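Local structure of 2-oxoadipate dioxygenase/decarboxylase (Pseudomonas putida, 6W1G) at residues I62-L65 with D66-H70; I156-S159 with R160-E163; A186-T189 with F190-H193; V217-K220 with G221-N225; S268-A271 with L272-T275. The protein catalyses the iron(II)-dependent decarboxylation and hydroxylation of 2-oxoadipate to D-2-hydroxyglutarate, using molecular oxygen, in the breakdown of D-lysine. One frame throughout, in Å; residues are numbered along the deposited sequence. Where two conformers were deposited one is given.

Interaction 1 of 5, residues I62-L65 with D66-H70. With NI (nickel (II) ion), chain B.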
# COMPACT_ATOMS: atom_id res chain seq x y z
N ILE A 62 14.05 6.80 7.12
CA ILE A 62 13.79 7.88 8.08
C ILE A 62 13.33 9.14 7.37
O ILE A 62 12.52 9.90 7.90
CB ILE A 62 15.05 8.10 8.95
CG1 ILE A 62 14.74 8.93 10.20
CG2 ILE A 62 16.19 8.67 8.11
CD1 ILE A 62 15.82 8.81 11.27
N GLU A 63 13.82 9.40 6.17
CA GLU A 63 13.44 10.61 5.46
C GLU A 63 12.08 10.54 4.78
O GLU A 63 11.50 11.58 4.50
CB GLU A 63 14.54 10.95 4.44
CG GLU A 63 15.91 11.13 5.12
CD GLU A 63 17.04 11.51 4.19
OE1 GLU A 63 16.87 11.41 2.96
OE2 GLU A 63 18.10 11.91 4.70
N ARG A 64 11.57 9.36 4.52
CA ARG A 64 10.28 9.20 3.82
C ARG A 64 9.13 8.93 4.79
O ARG A 64 7.96 9.03 4.42
CB ARG A 64 10.35 8.09 2.75
CG ARG A 64 10.10 6.71 3.29
CD ARG A 64 10.39 5.57 2.28
NE ARG A 64 9.56 4.44 2.57
CZ ARG A 64 9.43 3.35 1.83
NH1 ARG A 64 10.24 3.12 0.83
NH2 ARG A 64 8.46 2.49 2.09
N LEU A 65 9.45 8.54 6.03
CA LEU A 65 8.45 7.97 6.93
C LEU A 65 7.31 8.93 7.24
O LEU A 65 6.15 8.53 7.28
CB LEU A 65 9.16 7.58 8.22
CG LEU A 65 8.25 7.11 9.35
CD1 LEU A 65 7.48 5.87 9.00
CD2 LEU A 65 9.10 6.92 10.60
N ASP A 66 7.62 10.20 7.53
CA ASP A 66 6.61 11.09 8.06
C ASP A 66 5.48 11.32 7.08
O ASP A 66 4.33 11.51 7.51
CB ASP A 66 7.20 12.43 8.44
CG ASP A 66 6.16 13.37 8.98
OD1 ASP A 66 5.54 13.01 10.00
OD2 ASP A 66 5.93 14.43 8.37
N GLN A 67 5.75 11.31 5.79
CA GLN A 67 4.72 11.53 4.78
C GLN A 67 4.22 10.26 4.12
O GLN A 67 3.40 10.33 3.21
CB GLN A 67 5.21 12.54 3.73
CG GLN A 67 5.48 13.93 4.35
CD GLN A 67 4.19 14.57 4.84
OE1 GLN A 67 3.25 14.74 4.07
NE2 GLN A 67 4.13 14.90 6.12
N GLU A 68 4.70 9.11 4.54
CA GLU A 68 4.41 7.85 3.87
C GLU A 68 2.96 7.44 4.05
O GLU A 68 2.46 7.31 5.18
CB GLU A 68 5.36 6.77 4.39
CG GLU A 68 5.04 5.41 3.81
CD GLU A 68 6.18 4.41 3.86
OE1 GLU A 68 7.31 4.75 4.34
OE2 GLU A 68 5.93 3.25 3.42
N ARG A 69 2.27 7.20 2.94
CA ARG A 69 0.87 6.85 2.95
C ARG A 69 0.54 5.92 1.80
O ARG A 69 1.28 5.81 0.83
CB ARG A 69 -0.03 8.09 2.77
CG ARG A 69 -0.00 9.11 3.86
CD ARG A 69 -0.61 10.42 3.42
NE ARG A 69 0.25 11.21 2.57
CZ ARG A 69 1.03 12.18 3.00
NH1 ARG A 69 1.08 12.48 4.31
NH2 ARG A 69 1.79 12.77 2.08
N HIS A 70 -0.63 5.27 1.93
CA HIS A 70 -1.27 4.68 0.77
C HIS A 70 -2.73 5.14 0.71
O HIS A 70 -3.34 5.39 1.74
CB HIS A 70 -1.21 3.14 0.64
CG HIS A 70 -2.14 2.34 1.48
ND1 HIS A 70 -1.75 1.73 2.66
CD2 HIS A 70 -3.43 1.97 1.28
CE1 HIS A 70 -2.77 1.06 3.16
NE2 HIS A 70 -3.81 1.18 2.35
NI NI B . -5.47 -0.04 2.74
O HOH W 1 10.27 11.45 7.54
O HOH W 2 8.55 12.37 5.03
O HOH W 3 -5.85 -0.73 0.73
O HOH W 4 -4.26 -1.68 2.64
O HOH W 5 -6.78 -1.88 3.09
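Arg-64 takes hold of the Glu-68 carboxylate side-on, NE giving a hydrogen bond to OE1 at 2.9 Å and NH2 of Arg-64 one to Glu-68 OE2 at 3.0 Å. This two-pronged salt bridge is not coplanar: guanidinium and carboxylate planes stand 59° apart, and both oxygens are met from above the carboxylate plane. The Glu-68 chain, with CG anti to its backbone N (chi1 175°), runs out extended to the buried arginine. Replacing Arg-64 by an alanine would probably take one of its basic partners from Glu-68, which also pairs with Arg-127 and Arg-230, and leave Glu-397, now paired with Arg-64 NH1, without this mate. Between the two residues the chain turns, Glu-68 N bonding to Leu-65 O at 3.2 Å. The other side is wetter and looser: one water links Ile-62 O to Asp-66 N, a second joins Glu-63 O to Gln-67 N, and the exposed Gln-67 passes NE2 to Asp-66 OD2 while its OE1 takes both NH1 and NH2 of Arg-69. The turn carries the chain from helix 61-64 into strand 69-75 of the mixed sheet, where His-70 NE2 binds the nickel ion together with His-226 and with Glu-294 of strand 288-298.

Interaction 2 of 5, residues I156-S159 with R160-E163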
# COMPACT_ATOMS: atom_id res chain seq x y z
N ILE A 156 -15.27 10.35 -14.85
CA ILE A 156 -14.63 10.62 -13.57
C ILE A 156 -13.41 11.52 -13.64
O ILE A 156 -12.93 11.97 -12.60
CB ILE A 156 -14.30 9.31 -12.84
CG1 ILE A 156 -13.18 8.54 -13.53
CG2 ILE A 156 -15.58 8.46 -12.65
CD1 ILE A 156 -12.70 7.36 -12.72
N PHE A 157 -12.86 11.79 -14.81
CA PHE A 157 -11.70 12.63 -14.98
C PHE A 157 -12.08 13.97 -15.59
O PHE A 157 -12.90 14.02 -16.53
CB PHE A 157 -10.71 11.98 -15.93
CG PHE A 157 -10.35 10.58 -15.53
CD1 PHE A 157 -9.51 10.33 -14.46
CD2 PHE A 157 -10.92 9.49 -16.19
CE1 PHE A 157 -9.21 9.00 -14.10
CE2 PHE A 157 -10.63 8.19 -15.84
CZ PHE A 157 -9.78 7.94 -14.82
N THR A 158 -11.50 15.05 -15.08
CA THR A 158 -11.73 16.33 -15.72
C THR A 158 -11.05 16.37 -17.07
O THR A 158 -10.05 15.70 -17.33
CB THR A 158 -11.26 17.51 -14.88
OG1 THR A 158 -9.83 17.53 -14.87
CG2 THR A 158 -11.80 17.45 -13.45
N SER A 159 -11.62 17.18 -17.97
CA SER A 159 -11.01 17.33 -19.28
C SER A 159 -9.59 17.86 -19.17
O SER A 159 -8.71 17.44 -19.96
CB SER A 159 -11.87 18.23 -20.16
OG SER A 159 -13.08 17.58 -20.50
N ARG A 160 -9.33 18.78 -18.23
CA ARG A 160 -7.99 19.32 -18.09
C ARG A 160 -7.01 18.22 -17.62
O ARG A 160 -5.87 18.16 -18.09
CB ARG A 160 -7.97 20.51 -17.12
CG ARG A 160 -6.66 21.27 -17.13
CD ARG A 160 -6.55 22.15 -18.39
NE ARG A 160 -5.24 22.80 -18.42
CZ ARG A 160 -4.24 22.48 -19.23
NH1 ARG A 160 -4.39 21.54 -20.18
NH2 ARG A 160 -3.08 23.09 -19.08
N ALA A 161 -7.45 17.35 -16.70
CA ALA A 161 -6.57 16.23 -16.33
C ALA A 161 -6.20 15.40 -17.54
O ALA A 161 -5.04 15.01 -17.70
CB ALA A 161 -7.24 15.37 -15.26
N LEU A 162 -7.19 15.04 -18.36
CA LEU A 162 -6.94 14.22 -19.53
C LEU A 162 -5.99 14.91 -20.50
O LEU A 162 -5.10 14.28 -21.08
CB LEU A 162 -8.26 13.85 -20.20
CG LEU A 162 -9.18 12.98 -19.36
CD1 LEU A 162 -10.52 12.83 -20.07
CD2 LEU A 162 -8.55 11.62 -19.06
N GLU A 163 -6.13 16.23 -20.66
CA GLU A 163 -5.23 16.98 -21.52
C GLU A 163 -3.80 16.89 -21.02
O GLU A 163 -2.86 16.72 -21.81
CB GLU A 163 -5.66 18.44 -21.59
CG GLU A 163 -6.92 18.69 -22.35
CD GLU A 163 -7.46 20.09 -22.21
OE1 GLU A 163 -6.90 20.96 -21.48
OE2 GLU A 163 -8.51 20.33 -22.83
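Thr-158 OG1 has two partners: Ala-161 N donates to it at 3.0 Å, and Glu-185 of helix 176-188 shares a hydrogen bond with it. The hydroxyl can meet the amide because chi1 (72°) sets OG1 between the backbone N and the carbonyl carbon, turned toward the first turn of the helix. Alongside, Ala-161 CB rests 3.4 Å from the same Thr-158 OG1. This is a classic N-cap, with Thr-158 just ahead of helix 159-171 and its side chain standing in for the missing carbonyl of a preceding turn. A valine here would probably leave Ala-161 N without its capping acceptor and Glu-185 without this partner. The regular helical bonds start at once, Leu-162 N to Thr-158 O at 3.1 Å and Glu-163 N to Ser-159 O at 2.9 Å. On the apolar side Phe-157 and Leu-162 cross at about a right angle, Leu-162 CD2 lying 3.8 Å from Phe-157 CB, and both also lean on Thr-83 of helix 78-90. Toward the outer side Arg-160, bent at chi2, brings NH1 to the anti lone pair of Glu-163 OE1 at 2.9 Å.

Interaction 3 of 5, residues A186-T189 with F190-H193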
# COMPACT_ATOMS: atom_id res chain seq x y z
N ALA A 186 -6.15 16.25 -11.08
CA ALA A 186 -6.25 14.84 -10.70
C ALA A 186 -6.97 14.66 -9.39
O ALA A 186 -7.73 13.70 -9.21
CB ALA A 186 -4.85 14.24 -10.58
N LEU A 187 -6.74 15.56 -8.43
CA LEU A 187 -7.34 15.42 -7.13
C LEU A 187 -8.86 15.44 -7.21
O LEU A 187 -9.53 14.79 -6.40
CB LEU A 187 -6.84 16.56 -6.26
CG LEU A 187 -6.96 16.47 -4.75
CD1 LEU A 187 -6.16 15.32 -4.26
CD2 LEU A 187 -6.49 17.78 -4.14
N HIS A 188 -9.42 16.18 -8.18
CA HIS A 188 -10.85 16.23 -8.28
C HIS A 188 -11.48 14.85 -8.45
O HIS A 188 -12.61 14.61 -8.00
CB HIS A 188 -11.25 17.12 -9.46
CG HIS A 188 -10.98 18.57 -9.27
ND1 HIS A 188 -11.26 19.25 -8.10
CD2 HIS A 188 -10.51 19.49 -10.14
CE1 HIS A 188 -10.95 20.53 -8.25
NE2 HIS A 188 -10.50 20.70 -9.49
N THR A 189 -10.74 13.92 -9.08
CA THR A 189 -11.27 12.58 -9.31
C THR A 189 -11.63 11.90 -8.02
O THR A 189 -12.53 11.06 -8.02
CB THR A 189 -10.26 11.77 -10.10
OG1 THR A 189 -10.06 12.42 -11.35
CG2 THR A 189 -10.72 10.41 -10.43
N PHE A 190 -10.94 12.24 -6.93
CA PHE A 190 -10.98 11.48 -5.68
C PHE A 190 -11.69 12.20 -4.55
O PHE A 190 -11.75 11.68 -3.43
CB PHE A 190 -9.54 11.15 -5.28
CG PHE A 190 -8.77 10.50 -6.40
CD1 PHE A 190 -9.14 9.25 -6.87
CD2 PHE A 190 -7.79 11.18 -7.06
CE1 PHE A 190 -8.50 8.67 -7.91
CE2 PHE A 190 -7.12 10.59 -8.13
CZ PHE A 190 -7.48 9.33 -8.55
N ARG A 191 -12.30 13.33 -4.83
CA ARG A 191 -13.01 14.07 -3.80
C ARG A 191 -14.33 13.40 -3.46
O ARG A 191 -14.98 12.79 -4.31
CB ARG A 191 -13.32 15.46 -4.32
CG ARG A 191 -12.18 16.37 -4.34
CD ARG A 191 -12.62 17.79 -4.73
NE ARG A 191 -11.42 18.57 -4.99
CZ ARG A 191 -10.71 19.16 -4.04
NH1 ARG A 191 -11.11 19.07 -2.79
NH2 ARG A 191 -9.62 19.83 -4.35
N TRP A 192 -14.78 13.60 -2.22
CA TRP A 192 -16.08 13.11 -1.82
C TRP A 192 -17.18 14.00 -2.40
O TRP A 192 -17.09 15.22 -2.33
CB TRP A 192 -16.18 13.16 -0.29
CG TRP A 192 -17.48 12.60 0.22
CD1 TRP A 192 -18.62 13.29 0.51
CD2 TRP A 192 -17.77 11.21 0.47
NE1 TRP A 192 -19.60 12.42 0.92
CE2 TRP A 192 -19.10 11.15 0.91
CE3 TRP A 192 -17.03 10.03 0.36
CZ2 TRP A 192 -19.71 9.94 1.24
CZ3 TRP A 192 -17.64 8.82 0.70
CH2 TRP A 192 -18.97 8.80 1.13
N HIS A 193 -18.24 13.38 -2.92
CA HIS A 193 -19.44 14.09 -3.39
C HIS A 193 -20.66 13.46 -2.76
O HIS A 193 -20.92 12.27 -2.95
CB HIS A 193 -19.55 14.02 -4.91
CG HIS A 193 -18.38 14.61 -5.63
ND1 HIS A 193 -17.39 13.84 -6.21
CD2 HIS A 193 -18.01 15.90 -5.82
CE1 HIS A 193 -16.48 14.63 -6.74
NE2 HIS A 193 -16.82 15.88 -6.51
O HOH W 6 -14.59 16.71 -7.82
O HOH W 7 -14.84 11.17 -6.46
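The Phe-190 ring carries Thr-189 on one face: Thr-189 CB stands 3.9 Å from the ring centroid and 8° off its normal, a CH-pi contact almost straight above the centre, with CG2 beside it over the CE1 and CZ atoms. The two neighbouring side chains lie side by side and point the same way. Obliquely to the ring sits Ala-186 O, 3.3 Å from Phe-190 CD2, an oxygen that also accepts from Thr-189 N. Pro-222 and Phe-16 of helix 9-27 pack against Phe-190 as well.

The second flat pair is His-188 and Arg-191, whose planes are 46° apart. Arg-191 NE comes to the edge of the imidazole and donates to His-188 ND1 at 3.2 Å, slightly tilted from the ring plane. The Arg-191 chain reaches there extended from CG to NE, with CG anti to the carbonyl carbon (chi1 -76°). Its NH2 lies against Leu-187 CD2, 3.7 Å away.

In the backbone, a type I beta turn from His-188 to Arg-191 leads the chain on into the following loop. Phe-190 N bonds to Leu-187 O at 3.0 Å, whereas the turn's own bond, from Arg-191 N to His-188 O, is weak. Two waters tie the departing chain back: one joins His-188 O to His-193 NE2, the other bridges Thr-189 O and Arg-191 O. Because ND1 of His-188 accepts from an arginine, it should carry no proton; the imidazole is therefore probably neutral with its hydrogen on NE2, and the nearby positive guanidinium would be expected to disfavour a second proton.

Interaction 4 of 5, residues V217-K220 with G221-N225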
# COMPACT_ATOMS: atom_id res chain seq x y z
N VAL A 217 -21.14 2.44 -7.70
CA VAL A 217 -22.09 2.84 -8.73
C VAL A 217 -22.84 4.11 -8.33
O VAL A 217 -23.18 4.93 -9.19
CB VAL A 217 -23.08 1.69 -9.00
CG1 VAL A 217 -24.13 2.13 -9.97
CG2 VAL A 217 -22.35 0.48 -9.52
N ALA A 218 -23.11 4.29 -7.05
CA ALA A 218 -24.01 5.35 -6.64
C ALA A 218 -23.37 6.74 -6.59
O ALA A 218 -24.09 7.72 -6.45
CB ALA A 218 -24.63 5.08 -5.27
N PHE A 219 -22.06 6.85 -6.69
CA PHE A 219 -21.37 8.12 -6.50
C PHE A 219 -20.73 8.58 -7.81
O PHE A 219 -20.56 7.80 -8.76
CB PHE A 219 -20.32 8.02 -5.39
CG PHE A 219 -20.93 7.74 -4.03
CD1 PHE A 219 -21.21 6.45 -3.64
CD2 PHE A 219 -21.28 8.78 -3.19
CE1 PHE A 219 -21.79 6.20 -2.41
CE2 PHE A 219 -21.87 8.52 -1.96
CZ PHE A 219 -22.12 7.24 -1.58
N LYS A 220 -20.39 9.85 -7.83
CA LYS A 220 -19.94 10.47 -9.06
C LYS A 220 -18.58 9.94 -9.50
O LYS A 220 -18.27 9.96 -10.70
CB LYS A 220 -19.86 11.98 -8.89
CG LYS A 220 -21.22 12.63 -8.61
CD LYS A 220 -21.13 14.16 -8.66
CE LYS A 220 -22.30 14.82 -7.96
NZ LYS A 220 -22.07 16.29 -7.77
N GLY A 221 -17.75 9.51 -8.55
CA GLY A 221 -16.42 9.06 -8.87
C GLY A 221 -15.79 8.29 -7.75
O GLY A 221 -16.43 8.00 -6.72
N PRO A 222 -14.51 7.92 -7.91
CA PRO A 222 -13.79 7.07 -6.94
C PRO A 222 -13.25 7.83 -5.74
O PRO A 222 -12.05 8.15 -5.65
CB PRO A 222 -12.66 6.48 -7.78
CG PRO A 222 -12.37 7.51 -8.78
CD PRO A 222 -13.73 8.08 -9.15
N HIS A 223 -14.11 8.13 -4.80
CA HIS A 223 -13.69 8.83 -3.60
C HIS A 223 -12.73 7.97 -2.80
O HIS A 223 -12.64 6.74 -2.96
CB HIS A 223 -14.89 9.25 -2.77
CG HIS A 223 -15.86 8.16 -2.47
ND1 HIS A 223 -17.22 8.30 -2.67
CD2 HIS A 223 -15.69 6.90 -1.98
CE1 HIS A 223 -17.84 7.20 -2.32
NE2 HIS A 223 -16.94 6.32 -1.91
N ILE A 224 -12.00 8.61 -1.89
CA ILE A 224 -10.99 7.89 -1.12
C ILE A 224 -11.70 6.90 -0.20
O ILE A 224 -12.53 7.27 0.64
CB ILE A 224 -10.13 8.87 -0.32
CG1 ILE A 224 -9.34 9.75 -1.31
CG2 ILE A 224 -9.22 8.14 0.63
CD1 ILE A 224 -8.62 10.89 -0.66
N ASN A 225 -11.40 5.62 -0.35
CA ASN A 225 -11.93 4.61 0.55
C ASN A 225 -11.20 4.62 1.88
O ASN A 225 -11.82 4.42 2.95
CB ASN A 225 -11.76 3.24 -0.07
CG ASN A 225 -12.33 2.14 0.76
OD1 ASN A 225 -11.58 1.33 1.29
ND2 ASN A 225 -13.65 2.08 0.87
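Phe-219 offers one face of its ring to His-223, whose CE1 comes in over it, 3.6 Å from Phe-219 CG and offset toward the rim. It is a T-shaped (edge-to-face) aromatic pair four residues apart, centroids 4.8 Å from each other and planes at 73°, in the loop between helix 211-217 and strand 226-229. Between them Pro-222 sits at the centre of an inverse gamma turn, closed by a weak bond from His-223 N to Gly-221 O. Gly-221, in an extended conformation, has no CB, and one there would run into Pro-222 CD. Lys-220 sends its extended chain away from the turn.

His-223 reaches Phe-219 with CG set between its backbone N and carbonyl carbon, chi1 51°. The imidazole is held from other directions too: NE2 is hydrogen-bonded to Asp-215, which fixes the turn of the ring, and Trp-192 stacks on it while also meeting Phe-219. A cluster of three aromatic rings results. Its histidine lies about 6 Å, side chain to side chain, from Arg-74, a residue that binds 2-oxoadipate and is thought important for specificity, so the packing probably borders the substrate region. At the edge of the contact His-223 ND1 lies 4.0 Å from Phe-219 CG, slightly farther than the neighbouring CE1.

Interaction 5 of 5, residues S268-A271 with L272-T275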
# COMPACT_ATOMS: atom_id res chain seq x y z
N SER A 268 -8.39 -1.27 11.27
CA SER A 268 -9.34 -0.30 10.75
C SER A 268 -10.20 0.27 11.86
O SER A 268 -10.24 -0.25 12.99
CB SER A 268 -10.26 -0.95 9.66
OG SER A 268 -11.03 -1.97 10.28
N PHE A 269 -10.85 1.38 11.53
CA PHE A 269 -11.74 2.05 12.48
C PHE A 269 -12.78 2.83 11.70
O PHE A 269 -12.58 3.18 10.53
CB PHE A 269 -10.93 2.98 13.38
CG PHE A 269 -10.15 4.05 12.67
CD1 PHE A 269 -8.86 3.81 12.20
CD2 PHE A 269 -10.69 5.31 12.48
CE1 PHE A 269 -8.16 4.80 11.55
CE2 PHE A 269 -10.00 6.29 11.84
CZ PHE A 269 -8.72 6.04 11.38
N LYS A 270 -13.84 3.19 12.36
CA LYS A 270 -14.85 4.04 11.76
C LYS A 270 -14.38 5.48 11.88
O LYS A 270 -14.09 5.97 12.97
CB LYS A 270 -16.19 3.87 12.46
CG LYS A 270 -17.32 4.66 11.77
CD LYS A 270 -18.70 4.38 12.32
CE LYS A 270 -19.80 5.22 11.66
NZ LYS A 270 -21.11 4.90 12.27
N ALA A 271 -14.32 6.17 10.74
CA ALA A 271 -13.77 7.52 10.71
C ALA A 271 -14.81 8.61 10.64
O ALA A 271 -14.60 9.68 11.22
CB ALA A 271 -12.79 7.68 9.56
N LEU A 272 -15.93 8.40 9.94
CA LEU A 272 -16.94 9.45 9.80
C LEU A 272 -18.25 8.83 9.31
O LEU A 272 -18.24 7.96 8.43
CB LEU A 272 -16.45 10.52 8.82
CG LEU A 272 -17.36 11.74 8.67
CD1 LEU A 272 -17.34 12.59 9.89
CD2 LEU A 272 -16.90 12.53 7.47
N GLN A 273 -19.37 9.29 9.85
CA GLN A 273 -20.67 8.96 9.28
C GLN A 273 -21.05 10.05 8.27
O GLN A 273 -21.19 11.21 8.63
CB GLN A 273 -21.72 8.86 10.37
CG GLN A 273 -23.05 8.25 9.91
CD GLN A 273 -22.99 6.76 9.52
OE1 GLN A 273 -21.94 6.11 9.58
NE2 GLN A 273 -24.14 6.23 9.13
N GLU A 274 -21.17 9.67 7.01
CA GLU A 274 -21.52 10.62 5.96
C GLU A 274 -22.99 10.46 5.58
O GLU A 274 -23.65 9.46 5.86
CB GLU A 274 -20.64 10.42 4.73
CG GLU A 274 -19.44 11.36 4.72
CD GLU A 274 -19.84 12.85 4.64
OE1 GLU A 274 -21.04 13.16 4.50
OE2 GLU A 274 -18.92 13.71 4.69
N THR A 275 -23.51 11.50 4.95
CA THR A 275 -24.88 11.48 4.44
C THR A 275 -24.81 11.40 2.93
O THR A 275 -23.90 11.97 2.32
CB THR A 275 -25.63 12.69 4.95
OG1 THR A 275 -24.79 13.83 4.82
CG2 THR A 275 -25.99 12.48 6.42
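Lys-270 and Gln-273 cross at a slant beside a classic beta bulge, in which Ala-271 and Leu-272 both face Arg-291 of the partner strand 288-298. The bulge kinks strand 264-275: the short runs 268-271 and 272-275 make an angle of 47° with each other. It shows in the backbone at Ala-271, whose psi of -35° departs from the extended values around it, and both bulge residues keep backbone hydrogen bonds to Arg-291.

The extra residue in the bulge probably lets side chains three apart come out near enough to meet. Lys-270 lies fully extended, CG opposite its backbone N across the CA-CB bond, and runs forward along the strand. Gln-273 starts from a similar first torsion but bends at chi2 (67°), which turns its amide oxygen back toward the lysine. The bond that follows, from Lys-270 NZ to Gln-273 OE1, is weak at 3.1 Å, and both residues are exposed. Gln-273 also rests on His-288 and Ala-290, while Ala-271 is buried against Val-28. Farther on, Glu-274 OE1 takes the amide N of the next residue, Thr-275. Beside the weak bond, Lys-270 CE is as close as the nitrogen, 3.1 Å from Gln-273 OE1.

Along the chain the five contacts come in order, none nested in another. Interactions 2, 3 and 4 form a connected group: the centres of 3 and 4 lie 9 Å apart, those of 2 and 3 11 Å. Ile-156 O probably accepts from Thr-189 OG1, Ile-156 packs on Pro-222, and Trp-192 meets His-223, so the start of helix 159-171, the end of helix 176-188 and the loop before strand 226-229 pack together. Trp-192 also touches Glu-274, joining interaction 5 and the two-stranded sheet to this group. Interaction 1 stands apart, its centre 22 to 28 Å from the others. The metal site joins three of these regions: His-70 ends interaction 1, His-226 directly follows interaction 4, and Glu-294 lies on the strand paired with interaction 5.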